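PDB 2VOA: exodeoxyribonuclease III from Archaeoglobus fulgidus, which acts as an AP endonuclease that cleaves DNA at abasic sites, probably with the help of bound magnesium or manganese ions. Local coordinates for a contact of chain A with DNA. Numbering follows the deposited sequence.

A contact of chain A with DNA. Residues 10, 15, 203, 244-245. With nucleotides of chain C; nucleotides of chain B.
Arg15 meets the phosphate of DG3 of chain B end-on: NH1 makes a salt bridge and a nearly straight hydrogen bond to the phosphate oxygen OP1 (2.9 Å), which sits in the guanidinium plane. NH2 donates to the ester oxygen O5' at 3.2 Å, an atom lying out of that plane. This DNA-binding surface, built from loops of the endonuclease/exonuclease/phosphatase family fold, illustrates how a repair enzyme can hold a strand by its backbone; the centre of the contact lies about 14 Å from Tyr105, the predicted active-site tyrosine. Protein carbonyls fix the guanidinium's rotation: NH2 also donates to Asn10 O, and NH1 approaches Lys244 O from above the carbonyl plane. One step along the strand, the chain of Lys244, bent at chi2 (-59°), brings NZ to OP2 of DG2 of chain B in a salt bridge of 3.2 Å whose hydrogen bond is weak. Together the two cations probably offset the charge of successive phosphates. Stacking here involves sugar rather than base: C5' of the DG2 deoxyribose sits over the centre of one face of the Tyr203 ring, 3.6 Å from its centroid, a CH-pi contact. CB of the same tyrosine packs against C1' of DC1 of chain B, whose base is paired with DG10 of chain C. Asn10 ND2 donates to Tyr203 OH and shares a water with N3 of DG2, an indirect, minor-groove contact that by itself implies little sequence selectivity. The tyrosine hydroxyl in turn donates to Pro245 O at 2.6 Å, in the carbonyl plane and on a lone pair.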
# COMPACT_ATOMS: atom_id res chain seq x y z
N ASN A 10 4.33 9.78 -9.99
CA ASN A 10 4.70 8.35 -10.03
C ASN A 10 3.52 7.39 -9.71
O ASN A 10 3.54 6.66 -8.73
CB ASN A 10 5.89 8.06 -9.11
CG ASN A 10 6.36 6.63 -9.24
OD1 ASN A 10 6.21 6.02 -10.31
ND2 ASN A 10 6.91 6.06 -8.14
N ARG A 15 -0.64 7.50 -5.34
CA ARG A 15 -0.23 8.77 -4.73
C ARG A 15 -1.38 9.66 -4.21
O ARG A 15 -1.14 10.80 -3.83
CB ARG A 15 0.68 9.56 -5.68
CG ARG A 15 1.78 10.39 -4.99
CD ARG A 15 2.85 9.50 -4.37
NE ARG A 15 3.36 8.54 -5.37
CZ ARG A 15 3.84 7.33 -5.08
NH1 ARG A 15 3.94 6.91 -3.82
NH2 ARG A 15 4.24 6.55 -6.07
N TYR A 203 14.78 7.61 -5.75
CA TYR A 203 14.46 6.76 -4.60
C TYR A 203 15.68 5.95 -4.14
O TYR A 203 15.84 5.62 -2.95
CB TYR A 203 13.38 5.76 -4.98
CG TYR A 203 11.96 6.26 -5.13
CD1 TYR A 203 11.35 7.05 -4.15
CD2 TYR A 203 11.20 5.86 -6.23
CE1 TYR A 203 10.01 7.45 -4.29
CE2 TYR A 203 9.88 6.26 -6.38
CZ TYR A 203 9.29 7.05 -5.41
OH TYR A 203 7.97 7.39 -5.58
N LYS A 244 5.84 6.66 1.51
CA LYS A 244 5.48 6.34 0.13
C LYS A 244 5.28 7.63 -0.68
O LYS A 244 4.18 7.94 -1.15
CB LYS A 244 4.24 5.43 0.07
CG LYS A 244 4.46 4.03 0.65
CD LYS A 244 5.59 3.28 -0.07
CE LYS A 244 5.68 1.83 0.39
NZ LYS A 244 6.90 1.17 -0.13
N PRO A 245 6.38 8.39 -0.85
CA PRO A 245 6.27 9.66 -1.55
C PRO A 245 6.49 9.43 -3.03
O PRO A 245 6.94 8.33 -3.41
CB PRO A 245 7.46 10.44 -0.98
CG PRO A 245 8.51 9.37 -0.80
CD PRO A 245 7.77 8.09 -0.46
P DG C 10 15.23 2.64 -18.20
OP1 DG C 10 14.30 2.72 -19.35
OP2 DG C 10 16.63 3.09 -18.33
O5' DG C 10 14.63 3.46 -16.96
C5' DG C 10 13.82 4.63 -17.15
C4' DG C 10 13.74 5.47 -15.88
O4' DG C 10 13.71 4.63 -14.69
C3' DG C 10 14.91 6.43 -15.68
O3' DG C 10 14.41 7.64 -15.10
C2' DG C 10 15.85 5.67 -14.74
C1' DG C 10 14.84 4.93 -13.87
N9 DG C 10 15.29 3.67 -13.27
C8 DG C 10 16.08 2.67 -13.81
N7 DG C 10 16.28 1.67 -13.00
C5 DG C 10 15.57 2.02 -11.85
C6 DG C 10 15.41 1.35 -10.61
O6 DG C 10 15.89 0.26 -10.28
N1 DG C 10 14.61 2.08 -9.71
C2 DG C 10 14.03 3.31 -9.97
N2 DG C 10 13.29 3.88 -9.00
N3 DG C 10 14.19 3.94 -11.12
C4 DG C 10 14.96 3.25 -12.01
O5' DC B 1 14.75 1.12 -0.22
C5' DC B 1 14.95 2.49 -0.50
C4' DC B 1 13.93 3.00 -1.52
O4' DC B 1 14.40 2.75 -2.87
C3' DC B 1 12.53 2.40 -1.43
O3' DC B 1 11.64 3.50 -1.42
C2' DC B 1 12.38 1.56 -2.70
C1' DC B 1 13.32 2.27 -3.66
N1 DC B 1 13.96 1.44 -4.74
C2 DC B 1 13.88 1.78 -6.10
O2 DC B 1 13.25 2.79 -6.44
N3 DC B 1 14.51 1.00 -7.02
C4 DC B 1 15.20 -0.08 -6.62
N4 DC B 1 15.82 -0.84 -7.54
C5 DC B 1 15.31 -0.44 -5.25
C6 DC B 1 14.68 0.34 -4.36
P DG B 2 10.15 3.39 -0.86
OP1 DG B 2 9.85 4.75 -0.33
OP2 DG B 2 9.97 2.15 -0.09
O5' DG B 2 9.27 3.20 -2.17
C5' DG B 2 9.19 4.25 -3.08
C4' DG B 2 8.60 3.68 -4.33
O4' DG B 2 9.65 2.92 -4.96
C3' DG B 2 7.44 2.72 -4.12
O3' DG B 2 6.45 3.04 -5.07
C2' DG B 2 8.05 1.36 -4.42
C1' DG B 2 9.02 1.79 -5.50
N9 DG B 2 9.98 0.77 -5.87
C8 DG B 2 10.44 -0.27 -5.08
N7 DG B 2 11.28 -1.05 -5.71
C5 DG B 2 11.35 -0.50 -6.99
C6 DG B 2 12.08 -0.92 -8.12
O6 DG B 2 12.84 -1.88 -8.19
N1 DG B 2 11.87 -0.10 -9.23
C2 DG B 2 11.03 1.01 -9.25
N2 DG B 2 10.95 1.69 -10.41
N3 DG B 2 10.34 1.42 -8.19
C4 DG B 2 10.55 0.62 -7.11
P DG B 3 4.92 3.06 -4.63
OP1 DG B 3 4.77 4.16 -3.66
OP2 DG B 3 4.59 1.69 -4.19
O5' DG B 3 4.14 3.32 -6.00
C5' DG B 3 3.92 2.30 -6.98
C4' DG B 3 4.35 2.75 -8.37
O4' DG B 3 5.80 2.80 -8.38
C3' DG B 3 3.97 1.78 -9.48
O3' DG B 3 2.79 2.18 -10.17
C2' DG B 3 5.13 1.87 -10.45
C1' DG B 3 6.29 2.08 -9.49
N9 DG B 3 6.96 0.85 -9.04
C8 DG B 3 6.97 0.32 -7.77
N7 DG B 3 7.68 -0.77 -7.66
C5 DG B 3 8.18 -0.98 -8.94
C6 DG B 3 9.02 -2.01 -9.42
O6 DG B 3 9.49 -2.96 -8.77
N1 DG B 3 9.29 -1.87 -10.78
C2 DG B 3 8.81 -0.84 -11.58
N2 DG B 3 9.17 -0.86 -12.87
N3 DG B 3 8.02 0.14 -11.14
C4 DG B 3 7.74 0.00 -9.81
O HOH W 1 9.13 3.86 -8.88